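Local coordinates for VP2 (Primate bocaparvovirus 1, PDB 7L0Y), which self-assembles, as the capsid protein of human bocavirus 1, into a T=1 icosahedral shell of 60 subunits that encloses the viral genome, at residues Q114-S117 / T122-N125; I432-A437 / S442-Y447; T42-H47 / L164-Y169. All coordinates share one frame; numbering follows the deposited sequence.

Interaction 1. Residues Q114-S117 / T122-N125; sequences QILS and TTYN
Leu116 and Asn125 carry the side-chain half of this antiparallel hairpin contact, their chains set crosswise. Leu116 CD1 lies 3.3 Å from Asn125 ND2, with CD2 a little farther off, so the forked end of the leucine rests against the amide. Asn125 gets there because its CG sits between the backbone N and the carbonyl carbon (chi1 58°), which swings the amide back over the partner strand. The oxygen of the same amide faces Gln114, whose CB stands 3.3 Å from Asn125 OD1. Gln114 and Asn125 run alongside each other and point the same way. These residues share one face of the ribbon with Thr123, whose OG1 is turned towards Leu116; Ile115 and Tyr124 pack on the other, Ile115 CG1 meeting the tyrosine ring at its edge.

Main-chain bonds hold the two strands in register. Gln114 and Asn125 bond in both directions, and Leu116 N reaches Thr123 O at 2.9 Å. Leu116 O is gripped twice, almost straight by Thr123 N (2.7 Å, 171°) and from above its carbonyl plane by Thr122 OG1 at 3.3 Å.

Strands 95-118 and 121-126 match the D strand and DE hairpin of the parvovirus jelly roll, whose five copies probably line the channel on the fivefold axis. Within the chain Ile115 bonds through its backbone to Asn445, which leads into strand 446-462, while Pro435 and Val434 of a neighbouring subunit pack on Ile115 and Tyr124.

Interaction 2. Residues I432-A437 / S442-Y447; sequences IPVPTA and SYLNIY
Ile432 packs alongside Leu444 at the base of a long loop that corresponds to the HI loop of the parvovirus jelly roll, linking strands 424-429 and 446-462. Here the two limbs run roughly antiparallel. The tight part is largely apolar: Ile432 CG2 touches Leu444 CB at 3.6 Å, and both chains point the same way. Ile432 CD1 meets CD1 of Ile446 at the same distance, the two isoleucines lying roughly perpendicular. With its CG1 anti to the carbonyl carbon (chi1 -65°), Ile432 can offer one branch to the leucine and the other to Ile446. Val434 CG2 packs on the backbone of Tyr443 and Leu444, 3.6 Å from Leu444 N. Leu444 N bonds Ile432 O at 2.8 Å and Val434 N reaches Ser442 O at 3.0 Å, so one backbone bridge pairs Pro433 with Tyr443. Ser442 OG adds a weak hydrogen bond, 3.1 Å long, to Val434 O.

From Pro435 onward the limbs come apart, and Pro435 faces away from the other limb. The prolines turn outward to another chain: Thr161 of a neighbouring subunit packs on Pro433, and Tyr447 of that subunit on Pro435. Its Tyr124 also covers Leu444, as fits a loop that overlaps the adjoining subunit around the fivefold axis. On this loose side Thr436 offers little more than its CB, which lies 3.5 Å from Ser442 OG.

Interaction 3. Residues T42-H47 / L164-Y169; sequences TIQNGH and LFQYGY
Gln44 and Gln166 lie antiparallel, each running along the other's stem and touching through aliphatic carbons. Gln44 CB lies 3.9 Å from Gln166 CG, and Gln44 CG is 4.0 Å from Gln166 CG. Gln166 is stretched out, its CG anti to the backbone N (chi1 -173°) and the chain straight beyond it, so it spans the gap from strand 161-169 to the loop. Gln44 instead bends at chi2 (-55°), which folds its amide back beside the base of Gln166. The planes of the two amides stand 77° apart, too steep for them to stack.

Asn45 approaches the far end of the same glutamine, its side chain turned across that of Gln166. The Asn45 amide lies by Gln166 NE2, but no clear hydrogen bond results: the angle to Asn45 OD1 is poor, and Asn45 ND2 and Gln166 NE2 are both donors. Asn45, Gly46 and His47 all have left-handed backbone angles, which carry the loop through a turn, closed by His47 N bonding Gln44 O, and bring the asparagine up to Gln166.

Both of these amide nitrogens find partners on other parts of the chain. Gln166 NE2 bonds Thr69 O, and Asn45 ND2 bonds Thr68 OG1 and Leu48 O. This suggests that the loop after strand 30-42 is held beside strand 161-169 largely through bonds from Asn45 and Gln166 to strand 65-69.

In the fold
From the N terminus, strand 30-42 runs into the loop 42-47, which waits 117 residues for strand 161-169 before interaction 3 is closed. Within that long excursion the chain turns back on itself in interaction 1, a tight hairpin with four residues between its segments. Interaction 2 follows later and is equally local; no two contacts cross. In space interaction 2 lies between the others: Tyr447 packs on Tyr124 and Leu444 on Gln114, while the Tyr443 ring meets His47 edge to face. Interactions 1 and 3 stay about 6 Å apart at their nearest atoms. Interaction 1 joins strands 95-118 and 121-126, interaction 2 the two limbs of the loop before strand 446-462, and interaction 3 the loop after strand 30-42 to strand 161-169.

Interaction 1. Residues Q114-S117 / T122-N125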
loop_
_atom_site.group_PDB
_atom_site.type_symbol
_atom_site.label_atom_id
_atom_site.label_comp_id
_atom_site.label_asym_id
_atom_site.label_seq_id
_atom_site.Cartn_x
_atom_site.Cartn_y
_atom_site.Cartn_z
ATOM N N GLN A 114 -2.107 -106.067 2.585
ATOM C CA GLN A 114 -2.214 -107.204 1.689
ATOM C C GLN A 114 -2.266 -108.488 2.499
ATOM O O GLN A 114 -1.542 -108.648 3.480
ATOM C CB GLN A 114 -1.039 -107.231 0.721
ATOM C CG GLN A 114 -1.110 -108.341 -0.294
ATOM C CD GLN A 114 0.012 -108.273 -1.295
ATOM O OE1 GLN A 114 0.755 -107.301 -1.341
ATOM N NE2 GLN A 114 0.161 -109.322 -2.085
ATOM N N ILE A 115 -3.144 -109.394 2.099
ATOM C CA ILE A 115 -3.332 -110.666 2.783
ATOM C C ILE A 115 -2.530 -111.709 2.023
ATOM O O ILE A 115 -2.846 -112.027 0.874
ATOM C CB ILE A 115 -4.813 -111.052 2.847
ATOM C CG1 ILE A 115 -5.614 -109.969 3.559
ATOM C CG2 ILE A 115 -4.975 -112.369 3.569
ATOM C CD1 ILE A 115 -7.091 -110.104 3.370
ATOM N N LEU A 116 -1.492 -112.245 2.654
ATOM C CA LEU A 116 -0.634 -113.252 2.039
ATOM C C LEU A 116 -0.881 -114.570 2.750
ATOM O O LEU A 116 -0.539 -114.716 3.926
ATOM C CB LEU A 116 0.839 -112.874 2.135
ATOM C CG LEU A 116 1.429 -111.811 1.220
ATOM C CD1 LEU A 116 0.957 -110.445 1.647
ATOM C CD2 LEU A 116 2.942 -111.892 1.231
ATOM N N SER A 117 -1.451 -115.534 2.040
ATOM C CA SER A 117 -1.758 -116.837 2.614
ATOM C C SER A 117 -0.838 -117.886 2.007
ATOM O O SER A 117 -0.939 -118.190 0.814
ATOM C CB SER A 117 -3.220 -117.209 2.380
ATOM O OG SER A 117 -3.505 -118.480 2.934
ATOM N N THR A 122 -1.136 -117.088 7.684
ATOM C CA THR A 122 -1.384 -115.933 6.839
ATOM C C THR A 122 -0.661 -114.713 7.391
ATOM O O THR A 122 -0.615 -114.501 8.605
ATOM C CB THR A 122 -2.886 -115.663 6.724
ATOM O OG1 THR A 122 -3.115 -114.508 5.907
ATOM C CG2 THR A 122 -3.509 -115.470 8.088
ATOM N N THR A 123 -0.090 -113.921 6.494
ATOM C CA THR A 123 0.660 -112.737 6.873
ATOM C C THR A 123 -0.002 -111.496 6.300
ATOM O O THR A 123 -0.780 -111.562 5.347
ATOM C CB THR A 123 2.118 -112.812 6.407
ATOM O OG1 THR A 123 2.165 -113.034 4.996
ATOM C CG2 THR A 123 2.851 -113.927 7.125
ATOM N N TYR A 124 0.318 -110.364 6.908
ATOM C CA TYR A 124 -0.339 -109.097 6.639
ATOM C C TYR A 124 0.737 -108.048 6.476
ATOM O O TYR A 124 1.461 -107.755 7.428
ATOM C CB TYR A 124 -1.270 -108.748 7.796
ATOM C CG TYR A 124 -2.340 -109.778 7.966
ATOM C CD1 TYR A 124 -3.277 -109.986 6.978
ATOM C CD2 TYR A 124 -2.329 -110.636 9.048
ATOM C CE1 TYR A 124 -4.231 -110.947 7.107
ATOM C CE2 TYR A 124 -3.271 -111.612 9.181
ATOM C CZ TYR A 124 -4.221 -111.763 8.209
ATOM O OH TYR A 124 -5.177 -112.739 8.327
ATOM N N ASN A 125 0.853 -107.482 5.288
ATOM C CA ASN A 125 1.821 -106.423 5.087
ATOM C C ASN A 125 1.172 -105.237 4.398
ATOM O O ASN A 125 0.206 -105.376 3.650
ATOM C CB ASN A 125 3.064 -106.919 4.322
ATOM C CG ASN A 125 2.743 -107.518 2.973
ATOM O OD1 ASN A 125 1.831 -107.089 2.276
ATOM N ND2 ASN A 125 3.515 -108.522 2.592
#

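Interaction 2. Residues I432-A437 / S442-Y447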
loop_
_atom_site.group_PDB
_atom_site.type_symbol
_atom_site.label_atom_id
_atom_site.label_comp_id
_atom_site.label_asym_id
_atom_site.label_seq_id
_atom_site.Cartn_x
_atom_site.Cartn_y
_atom_site.Cartn_z
ATOM N N ILE A 432 -7.671 -104.212 -7.082
ATOM C CA ILE A 432 -6.283 -104.222 -7.528
ATOM C C ILE A 432 -6.122 -105.404 -8.475
ATOM O O ILE A 432 -6.074 -106.555 -8.010
ATOM C CB ILE A 432 -5.294 -104.310 -6.362
ATOM C CG1 ILE A 432 -5.384 -103.068 -5.486
ATOM C CG2 ILE A 432 -3.884 -104.437 -6.892
ATOM C CD1 ILE A 432 -4.533 -103.159 -4.262
ATOM N N PRO A 433 -6.027 -105.178 -9.775
ATOM C CA PRO A 433 -5.928 -106.296 -10.708
ATOM C C PRO A 433 -4.596 -107.007 -10.576
ATOM O O PRO A 433 -3.550 -106.386 -10.397
ATOM C CB PRO A 433 -6.064 -105.624 -12.073
ATOM C CG PRO A 433 -6.748 -104.346 -11.785
ATOM C CD PRO A 433 -6.279 -103.907 -10.458
ATOM N N VAL A 434 -4.653 -108.324 -10.646
ATOM C CA VAL A 434 -3.479 -109.184 -10.727
ATOM C C VAL A 434 -3.326 -109.647 -12.168
ATOM O O VAL A 434 -4.306 -110.103 -12.764
ATOM C CB VAL A 434 -3.594 -110.381 -9.772
ATOM C CG1 VAL A 434 -2.683 -111.473 -10.197
ATOM C CG2 VAL A 434 -3.216 -109.931 -8.388
ATOM N N PRO A 435 -2.144 -109.522 -12.767
ATOM C CA PRO A 435 -1.951 -110.039 -14.124
ATOM C C PRO A 435 -2.170 -111.538 -14.167
ATOM O O PRO A 435 -1.624 -112.291 -13.359
ATOM C CB PRO A 435 -0.504 -109.663 -14.439
ATOM C CG PRO A 435 0.137 -109.567 -13.129
ATOM C CD PRO A 435 -0.888 -109.036 -12.189
ATOM N N THR A 436 -2.983 -111.968 -15.115
ATOM C CA THR A 436 -3.343 -113.367 -15.242
ATOM C C THR A 436 -3.214 -113.791 -16.696
ATOM O O THR A 436 -3.392 -112.980 -17.609
ATOM C CB THR A 436 -4.764 -113.615 -14.723
ATOM O OG1 THR A 436 -5.041 -115.020 -14.731
ATOM C CG2 THR A 436 -5.783 -112.876 -15.569
ATOM N N ALA A 437 -2.876 -115.064 -16.901
ATOM C CA ALA A 437 -2.694 -115.567 -18.258
ATOM C C ALA A 437 -4.017 -115.610 -19.008
ATOM O O ALA A 437 -4.114 -115.126 -20.142
ATOM C CB ALA A 437 -2.050 -116.952 -18.221
ATOM N N SER A 442 -8.521 -111.992 -11.810
ATOM C CA SER A 442 -7.891 -112.239 -10.529
ATOM C C SER A 442 -7.488 -110.901 -9.939
ATOM O O SER A 442 -7.122 -109.976 -10.665
ATOM C CB SER A 442 -6.682 -113.166 -10.667
ATOM O OG SER A 442 -5.697 -112.597 -11.508
ATOM N N TYR A 443 -7.586 -110.794 -8.623
ATOM C CA TYR A 443 -7.302 -109.543 -7.953
ATOM C C TYR A 443 -6.383 -109.790 -6.774
ATOM O O TYR A 443 -6.197 -110.920 -6.322
ATOM C CB TYR A 443 -8.581 -108.839 -7.493
ATOM C CG TYR A 443 -9.475 -109.683 -6.625
ATOM C CD1 TYR A 443 -9.254 -109.793 -5.263
ATOM C CD2 TYR A 443 -10.569 -110.346 -7.167
ATOM C CE1 TYR A 443 -10.069 -110.559 -4.474
ATOM C CE2 TYR A 443 -11.398 -111.109 -6.378
ATOM C CZ TYR A 443 -11.146 -111.213 -5.034
ATOM O OH TYR A 443 -11.973 -111.980 -4.247
ATOM N N LEU A 444 -5.814 -108.704 -6.284
ATOM C CA LEU A 444 -4.987 -108.762 -5.096
ATOM C C LEU A 444 -5.874 -108.772 -3.863
ATOM O O LEU A 444 -6.799 -107.969 -3.742
ATOM C CB LEU A 444 -4.053 -107.561 -5.069
ATOM C CG LEU A 444 -2.957 -107.560 -4.025
ATOM C CD1 LEU A 444 -2.025 -108.695 -4.350
ATOM C CD2 LEU A 444 -2.230 -106.243 -4.056
ATOM N N ASN A 445 -5.583 -109.670 -2.933
ATOM C CA ASN A 445 -6.420 -109.848 -1.754
ATOM C C ASN A 445 -5.954 -108.879 -0.676
ATOM O O ASN A 445 -4.861 -109.025 -0.126
ATOM C CB ASN A 445 -6.354 -111.289 -1.265
ATOM C CG ASN A 445 -7.336 -111.573 -0.161
ATOM O OD1 ASN A 445 -8.391 -110.953 -0.077
ATOM N ND2 ASN A 445 -6.996 -112.521 0.694
ATOM N N ILE A 446 -6.798 -107.901 -0.363
ATOM C CA ILE A 446 -6.458 -106.809 0.536
ATOM C C ILE A 446 -7.647 -106.542 1.441
ATOM O O ILE A 446 -8.779 -106.927 1.147
ATOM C CB ILE A 446 -6.079 -105.523 -0.227
ATOM C CG1 ILE A 446 -7.230 -105.094 -1.130
ATOM C CG2 ILE A 446 -4.818 -105.721 -1.033
ATOM C CD1 ILE A 446 -7.043 -103.751 -1.758
ATOM N N TYR A 447 -7.380 -105.886 2.564
ATOM C CA TYR A 447 -8.443 -105.407 3.428
ATOM C C TYR A 447 -8.021 -104.064 3.987
ATOM O O TYR A 447 -6.836 -103.744 4.057
ATOM C CB TYR A 447 -8.772 -106.380 4.559
ATOM C CG TYR A 447 -7.749 -106.428 5.650
ATOM C CD1 TYR A 447 -7.924 -105.709 6.815
ATOM C CD2 TYR A 447 -6.592 -107.160 5.502
ATOM C CE1 TYR A 447 -6.997 -105.744 7.803
ATOM C CE2 TYR A 447 -5.660 -107.200 6.487
ATOM C CZ TYR A 447 -5.865 -106.492 7.639
ATOM O OH TYR A 447 -4.924 -106.527 8.638
#

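Interaction 3. Residues T42-H47 / L164-Y169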
loop_
_atom_site.group_PDB
_atom_site.type_symbol
_atom_site.label_atom_id
_atom_site.label_comp_id
_atom_site.label_asym_id
_atom_site.label_seq_id
_atom_site.Cartn_x
_atom_site.Cartn_y
_atom_site.Cartn_z
ATOM N N THR A 42 -13.596 -105.554 3.977
ATOM C CA THR A 42 -12.992 -106.583 3.151
ATOM C C THR A 42 -13.658 -106.585 1.784
ATOM O O THR A 42 -14.694 -105.957 1.573
ATOM C CB THR A 42 -13.117 -107.963 3.807
ATOM O OG1 THR A 42 -14.499 -108.285 3.992
ATOM C CG2 THR A 42 -12.436 -107.967 5.154
ATOM N N ILE A 43 -13.031 -107.294 0.848
ATOM C CA ILE A 43 -13.571 -107.417 -0.497
ATOM C C ILE A 43 -14.890 -108.176 -0.455
ATOM O O ILE A 43 -15.041 -109.159 0.281
ATOM C CB ILE A 43 -12.540 -108.104 -1.406
ATOM C CG1 ILE A 43 -11.303 -107.219 -1.539
ATOM C CG2 ILE A 43 -13.125 -108.400 -2.775
ATOM C CD1 ILE A 43 -10.116 -107.908 -2.135
ATOM N N GLN A 44 -15.857 -107.717 -1.243
ATOM C CA GLN A 44 -17.185 -108.304 -1.292
ATOM C C GLN A 44 -17.478 -108.807 -2.698
ATOM O O GLN A 44 -17.144 -108.143 -3.681
ATOM C CB GLN A 44 -18.251 -107.294 -0.880
ATOM C CG GLN A 44 -18.093 -106.715 0.500
ATOM C CD GLN A 44 -18.011 -107.768 1.582
ATOM O OE1 GLN A 44 -16.965 -107.958 2.188
ATOM N NE2 GLN A 44 -19.093 -108.493 1.789
ATOM N N ASN A 45 -18.096 -109.985 -2.783
ATOM C CA ASN A 45 -18.514 -110.601 -4.048
ATOM C C ASN A 45 -17.370 -110.828 -5.022
ATOM O O ASN A 45 -17.607 -110.986 -6.218
ATOM C CB ASN A 45 -19.582 -109.785 -4.772
ATOM C CG ASN A 45 -20.958 -110.052 -4.277
ATOM O OD1 ASN A 45 -21.199 -111.008 -3.549
ATOM N ND2 ASN A 45 -21.899 -109.271 -4.758
ATOM N N GLY A 46 -16.136 -110.884 -4.546
ATOM C CA GLY A 46 -15.035 -110.894 -5.491
ATOM C C GLY A 46 -15.111 -109.774 -6.502
ATOM O O GLY A 46 -14.897 -110.004 -7.698
ATOM N N HIS A 47 -15.447 -108.565 -6.048
ATOM C CA HIS A 47 -15.486 -107.364 -6.881
ATOM C C HIS A 47 -16.545 -107.435 -7.971
ATOM O O HIS A 47 -16.415 -106.793 -9.009
ATOM C CB HIS A 47 -14.121 -107.073 -7.502
ATOM C CG HIS A 47 -13.070 -106.711 -6.506
ATOM N ND1 HIS A 47 -13.064 -105.503 -5.845
ATOM C CD2 HIS A 47 -11.999 -107.397 -6.051
ATOM C CE1 HIS A 47 -12.026 -105.457 -5.032
ATOM N NE2 HIS A 47 -11.364 -106.593 -5.139
ATOM N N LEU A 164 -17.979 -103.939 8.514
ATOM C CA LEU A 164 -19.000 -103.446 7.605
ATOM C C LEU A 164 -19.715 -104.563 6.863
ATOM O O LEU A 164 -19.132 -105.593 6.557
ATOM C CB LEU A 164 -18.391 -102.444 6.629
ATOM C CG LEU A 164 -18.266 -101.017 7.169
ATOM C CD1 LEU A 164 -18.270 -100.958 8.690
ATOM C CD2 LEU A 164 -17.072 -100.296 6.576
ATOM N N PHE A 165 -20.992 -104.359 6.584
ATOM C CA PHE A 165 -21.763 -105.351 5.860
ATOM C C PHE A 165 -21.801 -105.007 4.389
ATOM O O PHE A 165 -21.641 -103.855 4.013
ATOM C CB PHE A 165 -23.188 -105.425 6.391
ATOM C CG PHE A 165 -23.340 -106.311 7.584
ATOM C CD1 PHE A 165 -23.805 -107.601 7.442
ATOM C CD2 PHE A 165 -23.018 -105.853 8.847
ATOM C CE1 PHE A 165 -23.947 -108.423 8.538
ATOM C CE2 PHE A 165 -23.159 -106.670 9.949
ATOM C CZ PHE A 165 -23.626 -107.958 9.796
ATOM N N GLN A 166 -21.996 -106.025 3.559
ATOM C CA GLN A 166 -22.103 -105.820 2.132
ATOM C C GLN A 166 -23.387 -105.089 1.788
ATOM O O GLN A 166 -24.451 -105.371 2.337
ATOM C CB GLN A 166 -22.076 -107.158 1.424
ATOM C CG GLN A 166 -22.008 -107.034 -0.044
ATOM C CD GLN A 166 -21.915 -108.360 -0.705
ATOM O OE1 GLN A 166 -21.907 -109.392 -0.048
ATOM N NE2 GLN A 166 -21.811 -108.351 -2.010
ATOM N N TYR A 167 -23.281 -104.159 0.857
ATOM C CA TYR A 167 -24.432 -103.446 0.348
ATOM C C TYR A 167 -25.149 -104.262 -0.713
ATOM O O TYR A 167 -24.528 -104.944 -1.527
ATOM C CB TYR A 167 -24.002 -102.095 -0.204
ATOM C CG TYR A 167 -25.068 -101.345 -0.944
ATOM C CD1 TYR A 167 -26.203 -100.898 -0.300
ATOM C CD2 TYR A 167 -24.892 -100.998 -2.262
ATOM C CE1 TYR A 167 -27.155 -100.191 -0.971
ATOM C CE2 TYR A 167 -25.824 -100.290 -2.926
ATOM C CZ TYR A 167 -26.956 -99.884 -2.283
ATOM O OH TYR A 167 -27.894 -99.163 -2.961
ATOM N N GLY A 168 -26.465 -104.200 -0.676
ATOM C CA GLY A 168 -27.291 -104.904 -1.629
ATOM C C GLY A 168 -28.680 -104.333 -1.557
ATOM O O GLY A 168 -29.026 -103.615 -0.618
ATOM N N TYR A 169 -29.474 -104.648 -2.568
ATOM C CA TYR A 169 -30.800 -104.074 -2.661
ATOM C C TYR A 169 -31.666 -104.975 -3.514
ATOM O O TYR A 169 -31.176 -105.789 -4.295
ATOM C CB TYR A 169 -30.754 -102.651 -3.223
ATOM C CG TYR A 169 -30.167 -102.546 -4.605
ATOM C CD1 TYR A 169 -30.969 -102.638 -5.725
ATOM C CD2 TYR A 169 -28.810 -102.352 -4.785
ATOM C CE1 TYR A 169 -30.442 -102.536 -6.973
ATOM C CE2 TYR A 169 -28.273 -102.254 -6.032
ATOM C CZ TYR A 169 -29.089 -102.348 -7.126
ATOM O OH TYR A 169 -28.555 -102.260 -8.384
#